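Local coordinates for protein signal recognition particle receptor FtsY (Sulfolobus acidocaldarius, PDB 5L3S) that serves as a signal recognition particle receptor of the SRP54 type, joining a helical bundle domain to a P-loop nucleotide-binding domain, at residues B[133-138]-B[173-178]; B[89-94]-B[122-127]; B[53-58]-B[67-72]; B[38-43]-B[228-233]. One frame throughout, in Å; residues are numbered along the deposited sequence.

Contact 1 (B[133-138]-B[173-178])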
loop_
_atom_site.group_PDB
_atom_site.type_symbol
_atom_site.label_atom_id
_atom_site.label_comp_id
_atom_site.label_asym_id
_atom_site.label_seq_id
_atom_site.Cartn_x
_atom_site.Cartn_y
_atom_site.Cartn_z
ATOM N N ILE B 133 -2.527 -0.206 27.888
ATOM C CA ILE B 133 -3.179 -1.477 27.577
ATOM C C ILE B 133 -3.726 -1.388 26.165
ATOM O O ILE B 133 -3.985 -0.295 25.646
ATOM C CB ILE B 133 -4.317 -1.855 28.551
ATOM C CG1 ILE B 133 -5.519 -0.932 28.375
ATOM C CG2 ILE B 133 -3.832 -1.862 29.996
ATOM C CD1 ILE B 133 -6.687 -1.317 29.255
ATOM N N ILE B 134 -3.888 -2.543 25.532
ATOM C CA ILE B 134 -4.362 -2.603 24.164
ATOM C C ILE B 134 -5.742 -3.227 24.153
ATOM O O ILE B 134 -5.976 -4.231 24.830
ATOM C CB ILE B 134 -3.441 -3.498 23.312
ATOM C CG1 ILE B 134 -1.995 -3.008 23.401
ATOM C CG2 ILE B 134 -3.960 -3.593 21.874
ATOM C CD1 ILE B 134 -0.974 -3.951 22.786
ATOM N N ALA B 135 -6.653 -2.606 23.409
ATOM C CA ALA B 135 -7.959 -3.184 23.124
ATOM C C ALA B 135 -7.894 -3.916 21.780
ATOM O O ALA B 135 -7.628 -3.299 20.737
ATOM C CB ALA B 135 -9.005 -2.094 23.065
ATOM N N ALA B 136 -8.146 -5.221 21.807
ATOM C CA ALA B 136 -8.172 -6.043 20.595
ATOM C C ALA B 136 -9.515 -5.911 19.891
ATOM O O ALA B 136 -10.306 -6.852 19.855
ATOM C CB ALA B 136 -7.882 -7.497 20.938
ATOM N N SER B 137 -9.772 -4.741 19.318
ATOM C CA SER B 137 -11.084 -4.457 18.734
ATOM C C SER B 137 -11.231 -4.808 17.237
ATOM O O SER B 137 -12.219 -4.435 16.619
ATOM C CB SER B 137 -11.496 -3.004 19.003
ATOM O OG SER B 137 -11.936 -2.840 20.348
ATOM N N ASP B 138 -10.248 -5.507 16.664
ATOM C CA ASP B 138 -10.472 -6.253 15.411
ATOM C C ASP B 138 -10.978 -7.629 15.795
ATOM O O ASP B 138 -10.195 -8.508 16.155
ATOM C CB ASP B 138 -9.185 -6.408 14.605
ATOM C CG ASP B 138 -9.375 -7.221 13.312
ATOM O OD1 ASP B 138 -10.447 -7.830 13.095
ATOM O OD2 ASP B 138 -8.420 -7.258 12.507
ATOM N N PHE B 173 -15.012 -0.770 25.128
ATOM C CA PHE B 173 -15.663 -0.384 26.366
ATOM C C PHE B 173 -15.027 -1.078 27.581
ATOM O O PHE B 173 -14.728 -0.421 28.583
ATOM C CB PHE B 173 -17.167 -0.674 26.294
ATOM C CG PHE B 173 -17.934 -0.222 27.504
ATOM C CD1 PHE B 173 -18.464 1.057 27.567
ATOM C CD2 PHE B 173 -18.136 -1.078 28.573
ATOM C CE1 PHE B 173 -19.178 1.479 28.692
ATOM C CE2 PHE B 173 -18.843 -0.663 29.700
ATOM C CZ PHE B 173 -19.366 0.617 29.757
ATOM N N ASP B 174 -14.810 -2.391 27.481
ATOM C CA ASP B 174 -14.217 -3.172 28.567
ATOM C C ASP B 174 -12.780 -2.747 28.840
ATOM O O ASP B 174 -12.356 -2.681 29.983
ATOM C CB ASP B 174 -14.227 -4.664 28.225
ATOM C CG ASP B 174 -15.592 -5.300 28.392
ATOM O OD1 ASP B 174 -16.570 -4.575 28.687
ATOM O OD2 ASP B 174 -15.677 -6.533 28.223
ATOM N N ALA B 175 -12.035 -2.486 27.772
ATOM C CA ALA B 175 -10.652 -2.037 27.883
ATOM C C ALA B 175 -10.549 -0.699 28.613
ATOM O O ALA B 175 -9.727 -0.529 29.501
ATOM C CB ALA B 175 -10.035 -1.916 26.493
ATOM N N ILE B 176 -11.382 0.253 28.224
ATOM C CA ILE B 176 -11.405 1.560 28.887
ATOM C C ILE B 176 -11.827 1.468 30.352
ATOM O O ILE B 176 -11.237 2.116 31.230
ATOM C CB ILE B 176 -12.300 2.540 28.103
ATOM C CG1 ILE B 176 -11.700 2.769 26.707
ATOM C CG2 ILE B 176 -12.490 3.859 28.886
ATOM C CD1 ILE B 176 -12.608 3.514 25.764
ATOM N N SER B 177 -12.829 0.644 30.632
ATOM C CA SER B 177 -13.279 0.460 32.011
ATOM C C SER B 177 -12.158 -0.116 32.880
ATOM O O SER B 177 -11.947 0.306 34.029
ATOM C CB SER B 177 -14.502 -0.464 32.063
ATOM O OG SER B 177 -14.868 -0.722 33.411
ATOM N N PHE B 178 -11.446 -1.081 32.314
ATOM C CA PHE B 178 -10.332 -1.739 32.990
ATOM C C PHE B 178 -9.204 -0.744 33.245
ATOM O O PHE B 178 -8.626 -0.716 34.331
ATOM C CB PHE B 178 -9.821 -2.916 32.139
ATOM C CG PHE B 178 -8.672 -3.666 32.762
ATOM C CD1 PHE B 178 -8.905 -4.760 33.576
ATOM C CD2 PHE B 178 -7.360 -3.281 32.529
ATOM C CE1 PHE B 178 -7.853 -5.454 34.151
ATOM C CE2 PHE B 178 -6.304 -3.968 33.108
ATOM C CZ PHE B 178 -6.554 -5.062 33.919
#
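Ala135 and Ala175 meet methyl to methyl where helix 168-181 lies on strand 132-137, a helix-on-sheet layer of the P-loop NTPase fold of this SRP-type domain. The principle at work is that small side chains let a helix come close to a sheet. Here the axes of the short segments approach to 8.1 Å and run almost antiparallel, at 165°. Ala135 CB and Ala175 CB stand 3.6 Å apart, and neither bump is large enough to push the helix off the strand.

Two residues earlier, on the same face of the strand, Ile133 supplies the larger bump. Its CG1 sits between the backbone N and the carbonyl carbon (chi1 70°), and from there the extended branch carries CD1 up to the hollow between Ala175 and Phe178. The Phe178 ring leans toward that methyl at a slant, with CD2 3.9 Å from Ile133 CD1. Gln158 of strand 158-160 touches both Ile133 and Phe178. Farther along the chain, in the loop, Asp138 belongs to the pocket of the bound phosphoaminophosphonic acid-guanylate ester and touches it. The tightest approach in the hollow is that of Ile133 CD1 to the backbone carbonyl oxygen of Ala175, 3.2 Å.

Contact 2 (B[89-94]-B[122-127])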
loop_
_atom_site.group_PDB
_atom_site.type_symbol
_atom_site.label_atom_id
_atom_site.label_comp_id
_atom_site.label_asym_id
_atom_site.label_seq_id
_atom_site.Cartn_x
_atom_site.Cartn_y
_atom_site.Cartn_z
ATOM N N ASP B 89 3.606 17.636 20.244
ATOM C CA ASP B 89 4.102 16.264 20.306
ATOM C C ASP B 89 3.138 15.382 21.097
ATOM O O ASP B 89 2.623 15.803 22.135
ATOM C CB ASP B 89 5.487 16.250 20.950
ATOM C CG ASP B 89 6.024 14.849 21.142
ATOM O OD1 ASP B 89 6.383 14.205 20.135
ATOM O OD2 ASP B 89 6.097 14.395 22.301
ATOM N N LEU B 90 2.908 14.159 20.619
ATOM C CA LEU B 90 1.876 13.297 21.192
ATOM C C LEU B 90 2.152 12.919 22.639
ATOM O O LEU B 90 1.235 12.847 23.456
ATOM C CB LEU B 90 1.695 12.027 20.354
ATOM C CG LEU B 90 0.672 11.028 20.897
ATOM C CD1 LEU B 90 -0.706 11.671 21.001
ATOM C CD2 LEU B 90 0.617 9.794 20.028
ATOM N N ILE B 91 3.411 12.659 22.953
ATOM C CA ILE B 91 3.761 12.290 24.316
ATOM C C ILE B 91 3.519 13.470 25.254
ATOM O O ILE B 91 2.993 13.296 26.353
ATOM C CB ILE B 91 5.208 11.776 24.402
ATOM C CG1 ILE B 91 5.319 10.437 23.666
ATOM C CG2 ILE B 91 5.642 11.614 25.856
ATOM C CD1 ILE B 91 6.698 10.161 23.130
ATOM N N GLU B 92 3.860 14.674 24.800
ATOM C CA GLU B 92 3.611 15.869 25.602
ATOM C C GLU B 92 2.108 16.070 25.776
ATOM O O GLU B 92 1.655 16.441 26.861
ATOM C CB GLU B 92 4.276 17.114 24.984
ATOM C CG GLU B 92 3.925 18.419 25.694
ATOM C CD GLU B 92 4.436 19.646 24.958
ATOM O OE1 GLU B 92 5.355 19.502 24.121
ATOM O OE2 GLU B 92 3.913 20.756 25.210
ATOM N N LYS B 93 1.344 15.792 24.719
ATOM C CA LYS B 93 -0.121 15.832 24.762
ATOM C C LYS B 93 -0.667 14.917 25.853
ATOM O O LYS B 93 -1.500 15.324 26.659
ATOM C CB LYS B 93 -0.726 15.368 23.436
ATOM C CG LYS B 93 -0.932 16.429 22.362
ATOM C CD LYS B 93 -1.670 15.806 21.165
ATOM C CE LYS B 93 -1.669 16.700 19.927
ATOM N NZ LYS B 93 -2.638 17.825 20.047
ATOM N N ILE B 94 -0.208 13.670 25.853
ATOM C CA ILE B 94 -0.644 12.694 26.853
ATOM C C ILE B 94 -0.237 13.131 28.264
ATOM O O ILE B 94 -1.075 13.181 29.164
ATOM C CB ILE B 94 -0.087 11.292 26.567
ATOM C CG1 ILE B 94 -0.566 10.803 25.195
ATOM C CG2 ILE B 94 -0.514 10.321 27.672
ATOM C CD1 ILE B 94 0.059 9.502 24.756
ATOM N N VAL B 122 3.170 1.293 21.604
ATOM C CA VAL B 122 3.381 0.761 22.954
ATOM C C VAL B 122 4.850 0.832 23.369
ATOM O O VAL B 122 5.174 1.272 24.475
ATOM C CB VAL B 122 2.930 -0.717 23.067
ATOM C CG1 VAL B 122 3.353 -1.299 24.430
ATOM C CG2 VAL B 122 1.435 -0.818 22.879
ATOM N N ASN B 123 5.739 0.378 22.486
ATOM C CA ASN B 123 7.170 0.436 22.784
ATOM C C ASN B 123 7.653 1.859 23.067
ATOM O O ASN B 123 8.428 2.086 23.995
ATOM C CB ASN B 123 8.001 -0.173 21.663
ATOM C CG ASN B 123 9.462 -0.245 22.011
ATOM O OD1 ASN B 123 9.861 -1.020 22.870
ATOM N ND2 ASN B 123 10.274 0.571 21.349
ATOM N N MET B 124 7.173 2.817 22.289
ATOM C CA MET B 124 7.598 4.198 22.469
ATOM C C MET B 124 7.056 4.711 23.805
ATOM O O MET B 124 7.773 5.359 24.558
ATOM C CB MET B 124 7.125 5.078 21.307
ATOM C CG MET B 124 7.455 6.566 21.486
ATOM S SD MET B 124 6.757 7.518 20.130
ATOM C CE MET B 124 5.040 7.016 20.184
ATOM N N LEU B 125 5.801 4.380 24.112
ATOM C CA LEU B 125 5.178 4.819 25.371
ATOM C C LEU B 125 5.883 4.237 26.602
ATOM O O LEU B 125 6.095 4.942 27.608
ATOM C CB LEU B 125 3.674 4.485 25.382
ATOM C CG LEU B 125 2.809 5.231 24.351
ATOM C CD1 LEU B 125 1.388 4.655 24.248
ATOM C CD2 LEU B 125 2.746 6.719 24.658
ATOM N N LYS B 126 6.253 2.961 26.523
ATOM C CA LYS B 126 7.011 2.323 27.594
ATOM C C LYS B 126 8.328 3.036 27.865
ATOM O O LYS B 126 8.701 3.231 29.026
ATOM C CB LYS B 126 7.294 0.849 27.299
ATOM C CG LYS B 126 6.110 -0.070 27.430
ATOM C CD LYS B 126 6.558 -1.447 27.900
ATOM C CE LYS B 126 7.477 -2.121 26.890
ATOM N NZ LYS B 126 8.137 -3.324 27.478
ATOM N N LYS B 127 9.026 3.429 26.801
ATOM C CA LYS B 127 10.292 4.162 26.934
ATOM C C LYS B 127 10.077 5.547 27.548
ATOM O O LYS B 127 11.002 6.143 28.110
ATOM C CB LYS B 127 10.967 4.328 25.567
ATOM C CG LYS B 127 11.169 3.039 24.789
ATOM C CD LYS B 127 12.404 2.276 25.235
ATOM C CE LYS B 127 12.471 0.911 24.564
ATOM N NZ LYS B 127 13.718 0.176 24.918
#
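Ile91 and Met124 make one of two apolar contacts between 89-94, on helix 90-96, and 122-127, on helix 114-127. The CD1 methyl of Ile91 ends 4.0 Å from Met124 SD and equally near to Met124 CG, crossing the thioether arm at a slant. That arm first runs straight out from its helix, with CG anti to the backbone N, and then bends at the sulfur (chi3 54°). The second contact joins branched aliphatic chains: Ile94 CD1 lies 3.9 Å from Leu125 CD2, and the two side chains cross at about a right angle. The CA atoms come nearest at Ile91 and Leu125, 7.7 Å apart, so these side chains fill the interval between the backbones.

Helix 114-127 is the one that follows the P-loop-like turn in this nucleotide-binding fold, and helix 90-96 packs against its C-terminal end. The sheet lies beneath: Val186 of strand 186-191 touches both Ile94 and Leu125, while Tyr272 of strand 270-274 touches Leu90 and Met124.

No hydrogen bond crosses between the two segments. Asp89 is the N-cap of helix 90-96, and its OD2 accepts weak hydrogen bonds from Ile91 N (3.3 Å) and Glu92 N (3.4 Å). The second is the straighter, at 153°. On the other helix, Lys126 NZ leads away from the contact and bonds to the carbonyl oxygen of Leu155.

Contact 3 (B[53-58]-B[67-72])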
loop_
_atom_site.group_PDB
_atom_site.type_symbol
_atom_site.label_atom_id
_atom_site.label_comp_id
_atom_site.label_asym_id
_atom_site.label_seq_id
_atom_site.Cartn_x
_atom_site.Cartn_y
_atom_site.Cartn_z
ATOM N N ASN B 53 3.854 31.311 -9.966
ATOM C CA ASN B 53 3.234 32.594 -9.658
ATOM C C ASN B 53 3.990 33.407 -8.623
ATOM O O ASN B 53 4.004 34.637 -8.679
ATOM C CB ASN B 53 1.794 32.401 -9.207
ATOM C CG ASN B 53 0.903 31.956 -10.330
ATOM O OD1 ASN B 53 1.043 32.420 -11.458
ATOM N ND2 ASN B 53 -0.019 31.043 -10.034
ATOM N N ASN B 54 4.613 32.727 -7.672
ATOM C CA ASN B 54 5.423 33.430 -6.690
ATOM C C ASN B 54 6.667 34.032 -7.328
ATOM O O ASN B 54 7.177 35.045 -6.864
ATOM C CB ASN B 54 5.837 32.495 -5.556
ATOM C CG ASN B 54 6.627 33.207 -4.479
ATOM O OD1 ASN B 54 7.851 33.315 -4.557
ATOM N ND2 ASN B 54 5.927 33.709 -3.468
ATOM N N LEU B 55 7.158 33.416 -8.397
ATOM C CA LEU B 55 8.446 33.829 -8.959
ATOM C C LEU B 55 8.355 34.766 -10.166
ATOM O O LEU B 55 9.270 35.561 -10.394
ATOM C CB LEU B 55 9.315 32.610 -9.277
ATOM C CG LEU B 55 9.785 31.856 -8.028
ATOM C CD1 LEU B 55 10.457 30.544 -8.386
ATOM C CD2 LEU B 55 10.717 32.737 -7.202
ATOM N N ILE B 56 7.270 34.671 -10.935
ATOM C CA ILE B 56 7.100 35.520 -12.104
ATOM C C ILE B 56 7.078 36.963 -11.628
ATOM O O ILE B 56 6.183 37.359 -10.887
ATOM C CB ILE B 56 5.783 35.256 -12.866
ATOM C CG1 ILE B 56 5.743 33.839 -13.427
ATOM C CG2 ILE B 56 5.637 36.247 -14.025
ATOM C CD1 ILE B 56 6.950 33.500 -14.194
ATOM N N GLY B 57 8.079 37.729 -12.036
ATOM C CA GLY B 57 8.140 39.140 -11.682
ATOM C C GLY B 57 9.177 39.477 -10.626
ATOM O O GLY B 57 9.517 40.647 -10.437
ATOM N N LYS B 58 9.684 38.455 -9.941
ATOM C CA LYS B 58 10.706 38.654 -8.916
ATOM C C LYS B 58 12.063 38.929 -9.547
ATOM O O LYS B 58 12.391 38.381 -10.594
ATOM C CB LYS B 58 10.805 37.441 -7.989
ATOM C CG LYS B 58 9.515 37.083 -7.263
ATOM C CD LYS B 58 8.969 38.235 -6.442
ATOM C CE LYS B 58 7.808 37.785 -5.560
ATOM N NZ LYS B 58 7.150 38.944 -4.877
ATOM N N GLU B 67 17.564 28.394 -11.982
ATOM C CA GLU B 67 17.167 27.032 -11.618
ATOM C C GLU B 67 17.302 26.784 -10.118
ATOM O O GLU B 67 16.423 26.183 -9.502
ATOM C CB GLU B 67 18.005 26.001 -12.384
ATOM C CG GLU B 67 18.524 26.473 -13.738
ATOM C CD GLU B 67 17.455 26.485 -14.815
ATOM O OE1 GLU B 67 16.512 25.672 -14.730
ATOM O OE2 GLU B 67 17.560 27.309 -15.749
ATOM N N GLU B 68 18.397 27.258 -9.530
ATOM C CA GLU B 68 18.633 27.030 -8.110
ATOM C C GLU B 68 17.687 27.830 -7.219
ATOM O O GLU B 68 17.195 27.303 -6.225
ATOM C CB GLU B 68 20.087 27.294 -7.718
ATOM C CG GLU B 68 20.408 26.772 -6.321
ATOM C CD GLU B 68 21.858 26.963 -5.924
ATOM O OE1 GLU B 68 22.537 27.821 -6.530
ATOM O OE2 GLU B 68 22.317 26.250 -5.003
ATOM N N ILE B 69 17.431 29.091 -7.570
ATOM C CA ILE B 69 16.443 29.883 -6.835
ATOM C C ILE B 69 15.070 29.198 -6.857
ATOM O O ILE B 69 14.350 29.202 -5.860
ATOM C CB ILE B 69 16.333 31.339 -7.363
ATOM C CG1 ILE B 69 17.542 32.162 -6.921
ATOM C CG2 ILE B 69 15.075 32.021 -6.840
ATOM C CD1 ILE B 69 18.628 32.276 -7.957
ATOM N N VAL B 70 14.723 28.603 -7.995
ATOM C CA VAL B 70 13.458 27.888 -8.137
ATOM C C VAL B 70 13.402 26.693 -7.201
ATOM O O VAL B 70 12.421 26.502 -6.479
ATOM C CB VAL B 70 13.246 27.391 -9.584
ATOM C CG1 VAL B 70 12.004 26.496 -9.679
ATOM C CG2 VAL B 70 13.132 28.571 -10.524
ATOM N N ILE B 71 14.461 25.890 -7.213
ATOM C CA ILE B 71 14.523 24.695 -6.379
ATOM C C ILE B 71 14.498 25.063 -4.899
ATOM O O ILE B 71 13.777 24.452 -4.107
ATOM C CB ILE B 71 15.773 23.853 -6.706
ATOM C CG1 ILE B 71 15.644 23.249 -8.110
ATOM C CG2 ILE B 71 15.965 22.754 -5.686
ATOM C CD1 ILE B 71 16.921 22.603 -8.632
ATOM N N ASN B 72 15.272 26.076 -4.524
ATOM C CA ASN B 72 15.296 26.509 -3.130
ATOM C C ASN B 72 13.979 27.127 -2.680
ATOM O O ASN B 72 13.558 26.925 -1.544
ATOM C CB ASN B 72 16.458 27.468 -2.869
ATOM C CG ASN B 72 17.778 26.747 -2.779
ATOM O OD1 ASN B 72 17.815 25.519 -2.661
ATOM N ND2 ASN B 72 18.873 27.497 -2.831
#
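Leu55 reaches over the flank of helix 66-85 and lays its CD1 methyl against Val70, 4.0 Å from Val70 CG2 and equally near to Val70 CA. The leucine thus touches backbone as well as side chain, meeting the valine at a slant. Its other methyl, CD2, stands 4.4 Å from Ile69 CG2, so that the fork of the leucine spans two successive residues of the opposing helix. Ile69 starts toward the leucine, but its far end turns off, leaving the CG2 branch to make this looser touch. In Val70, CG2 lies beside the backbone N, and it is this branch that faces Leu55.

The contact belongs to the helical bundle domain of the SRP54-type proteins and offers a worked example of how a bundle closes where one helix ends. Leu55 is the last residue of helix 41-55. Immediately afterwards the chain reverses through a type II beta turn from Leu55 to Lys58, held by the bond from Lys58 N to Leu55 O, 3.0 Å long. Gly57 occupies the turn position with positive phi (106°), where a side chain would be jammed against the preceding carbonyl. Helix 20-36 adds a third wall: its Leu23 and Leu30 touch Val70, and Leu23 also touches Ile56.

No hydrogen bond or salt bridge joins the two segments. Their association across this interface is therefore apolar packing, with both Leu55 and Val70 buried, while the backbone bonds hold the turn and the helices, and Gly57 and Lys58 also bond to Ile18.

Contact 4 (B[38-43]-B[228-233])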
loop_
_atom_site.group_PDB
_atom_site.type_symbol
_atom_site.label_atom_id
_atom_site.label_comp_id
_atom_site.label_asym_id
_atom_site.label_seq_id
_atom_site.Cartn_x
_atom_site.Cartn_y
_atom_site.Cartn_z
ATOM N N ASP B 38 5.554 10.187 -5.293
ATOM C CA ASP B 38 4.168 9.944 -4.932
ATOM C C ASP B 38 3.437 11.165 -4.353
ATOM O O ASP B 38 2.515 11.033 -3.547
ATOM C CB ASP B 38 4.065 8.715 -4.007
ATOM C CG ASP B 38 4.446 7.425 -4.730
ATOM O OD1 ASP B 38 3.813 7.134 -5.766
ATOM O OD2 ASP B 38 5.409 6.741 -4.306
ATOM N N VAL B 39 3.820 12.362 -4.782
ATOM C CA VAL B 39 2.913 13.484 -4.611
ATOM C C VAL B 39 1.935 13.373 -5.770
ATOM O O VAL B 39 2.354 13.327 -6.924
ATOM C CB VAL B 39 3.644 14.839 -4.675
ATOM C CG1 VAL B 39 2.663 15.961 -4.436
ATOM C CG2 VAL B 39 4.768 14.864 -3.671
ATOM N N SER B 40 0.641 13.313 -5.476
ATOM C CA SER B 40 -0.344 13.065 -6.528
ATOM C C SER B 40 -0.303 14.143 -7.604
ATOM O O SER B 40 0.175 15.252 -7.360
ATOM C CB SER B 40 -1.752 12.963 -5.945
ATOM O OG SER B 40 -2.303 14.251 -5.743
ATOM N N TYR B 41 -0.804 13.805 -8.792
ATOM C CA TYR B 41 -0.720 14.677 -9.959
ATOM C C TYR B 41 -1.349 16.039 -9.690
ATOM O O TYR B 41 -0.767 17.090 -10.007
ATOM C CB TYR B 41 -1.412 14.028 -11.166
ATOM C CG TYR B 41 -1.132 14.724 -12.480
ATOM C CD1 TYR B 41 -0.198 14.214 -13.373
ATOM C CD2 TYR B 41 -1.798 15.901 -12.827
ATOM C CE1 TYR B 41 0.064 14.858 -14.584
ATOM C CE2 TYR B 41 -1.543 16.546 -14.022
ATOM C CZ TYR B 41 -0.613 16.023 -14.896
ATOM O OH TYR B 41 -0.367 16.672 -16.083
ATOM N N GLU B 42 -2.545 16.008 -9.112
ATOM C CA GLU B 42 -3.329 17.216 -8.882
ATOM C C GLU B 42 -2.660 18.169 -7.873
ATOM O O GLU B 42 -2.691 19.385 -8.039
ATOM C CB GLU B 42 -4.744 16.833 -8.430
ATOM C CG GLU B 42 -5.549 16.008 -9.462
ATOM C CD GLU B 42 -5.146 14.521 -9.551
ATOM O OE1 GLU B 42 -4.554 13.976 -8.592
ATOM O OE2 GLU B 42 -5.427 13.895 -10.599
ATOM N N VAL B 43 -2.054 17.609 -6.832
ATOM C CA VAL B 43 -1.361 18.410 -5.828
ATOM C C VAL B 43 -0.040 18.953 -6.381
ATOM O O VAL B 43 0.312 20.112 -6.157
ATOM C CB VAL B 43 -1.119 17.591 -4.543
ATOM C CG1 VAL B 43 -0.207 18.342 -3.567
ATOM C CG2 VAL B 43 -2.452 17.261 -3.899
ATOM N N ASP B 228 -4.112 6.822 -4.378
ATOM C CA ASP B 228 -5.243 6.368 -3.565
ATOM C C ASP B 228 -5.090 6.703 -2.089
ATOM O O ASP B 228 -6.080 6.760 -1.360
ATOM C CB ASP B 228 -5.522 4.869 -3.712
ATOM C CG ASP B 228 -6.941 4.507 -3.291
ATOM O OD1 ASP B 228 -7.887 5.034 -3.919
ATOM O OD2 ASP B 228 -7.118 3.706 -2.346
ATOM N N ALA B 229 -3.858 6.898 -1.637
ATOM C CA ALA B 229 -3.637 7.245 -0.231
ATOM C C ALA B 229 -4.310 8.585 0.134
ATOM O O ALA B 229 -4.911 8.732 1.209
ATOM C CB ALA B 229 -2.143 7.266 0.085
ATOM N N LEU B 230 -4.215 9.554 -0.771
ATOM C CA LEU B 230 -4.892 10.827 -0.577
ATOM C C LEU B 230 -6.407 10.633 -0.607
ATOM O O LEU B 230 -7.138 11.258 0.159
ATOM C CB LEU B 230 -4.449 11.869 -1.616
ATOM C CG LEU B 230 -5.087 13.259 -1.480
ATOM C CD1 LEU B 230 -4.786 13.876 -0.100
ATOM C CD2 LEU B 230 -4.682 14.227 -2.615
ATOM N N GLU B 231 -6.878 9.768 -1.496
ATOM C CA GLU B 231 -8.307 9.469 -1.553
ATOM C C GLU B 231 -8.803 8.807 -0.261
ATOM O O GLU B 231 -9.869 9.151 0.243
ATOM C CB GLU B 231 -8.643 8.598 -2.768
ATOM C CG GLU B 231 -10.135 8.361 -2.954
ATOM C CD GLU B 231 -10.844 9.556 -3.566
ATOM O OE1 GLU B 231 -10.164 10.561 -3.897
ATOM O OE2 GLU B 231 -12.085 9.486 -3.725
ATOM N N GLN B 232 -8.031 7.864 0.269
ATOM C CA GLN B 232 -8.324 7.278 1.587
ATOM C C GLN B 232 -8.405 8.354 2.680
ATOM O O GLN B 232 -9.340 8.394 3.480
ATOM C CB GLN B 232 -7.244 6.252 1.977
ATOM C CG GLN B 232 -7.195 4.995 1.113
ATOM C CD GLN B 232 -5.936 4.188 1.359
ATOM O OE1 GLN B 232 -5.369 4.207 2.459
ATOM N NE2 GLN B 232 -5.481 3.483 0.333
ATOM N N ALA B 233 -7.409 9.219 2.713
ATOM C CA ALA B 233 -7.371 10.298 3.695
ATOM C C ALA B 233 -8.566 11.247 3.592
ATOM O O ALA B 233 -9.103 11.661 4.619
ATOM C CB ALA B 233 -6.072 11.063 3.574
#
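The interface between the helical bundle and the GTPase domain is bridged here, at the start of helix 41-55 and the first turns of helix 228-239. Leu230 carries the contact from the GTPase side. Its CG stands anti to the backbone N (chi1 -179°), which directs the side chain to the bundle, and one methyl, CD2, makes both contacts with 38-43. That methyl lies 3.9 Å from Ser40 OG and 4.0 Å from Val43 CG2, entering between the residue just before the helix and one in its first turn. Leu230 and Val43 meet at a slant through their methyls.

Ser40 sits at the N-cap of helix 41-55, and its carbonyl oxygen accepts a bond from Thr44 OG1. Just upstream, Asp38, with positive phi, is the C-prime residue of the Schellman motif that ends helix 20-36, so one helix ends and the next begins within a few residues. Helix 258-266 also packs here, with Ser261 and Glu265 touching Val43.

On helix 228-239, Gln232 NE2 gives Asp228 OD2 a nearly straight hydrogen bond of 3.1 Å, 174° at the hydrogen. The amide donates in its own plane, and the carboxylate receives it on the anti side, 30° out of plane. Asp228 OD1 bonds to a polar side chain of the other protein chain, and Asp38 OD1 to its backbone.

With one methyl resting on a hydroxyl and a valine methyl, and no hydrogen bond across, the two segments meet by van der Waals packing alone, whereas the acidic residues nearby bond to the partner chain.

Overall arrangement
From the N terminus, contact 4 opens first, at 38-43, and closes last, at 228-233, so the other three all nest within its long loop. Inside it they follow in series. Contact 3 closes a short hairpin of helices in the bundle, sharing helix 41-55 with contact 4; contact 2 then fastens helix 90-96 to helix 114-127, and contact 1 seats helix 168-181 on strand 132-137. Contacts 1 and 2 touch directly, through Ile134 CD1 and Val122 CG2, 4.0 Å apart. Contacts 1 and 3 lie farthest apart, with centres about 53 Å distant, and contact 4 ties the bundle to the GTPase domain between them.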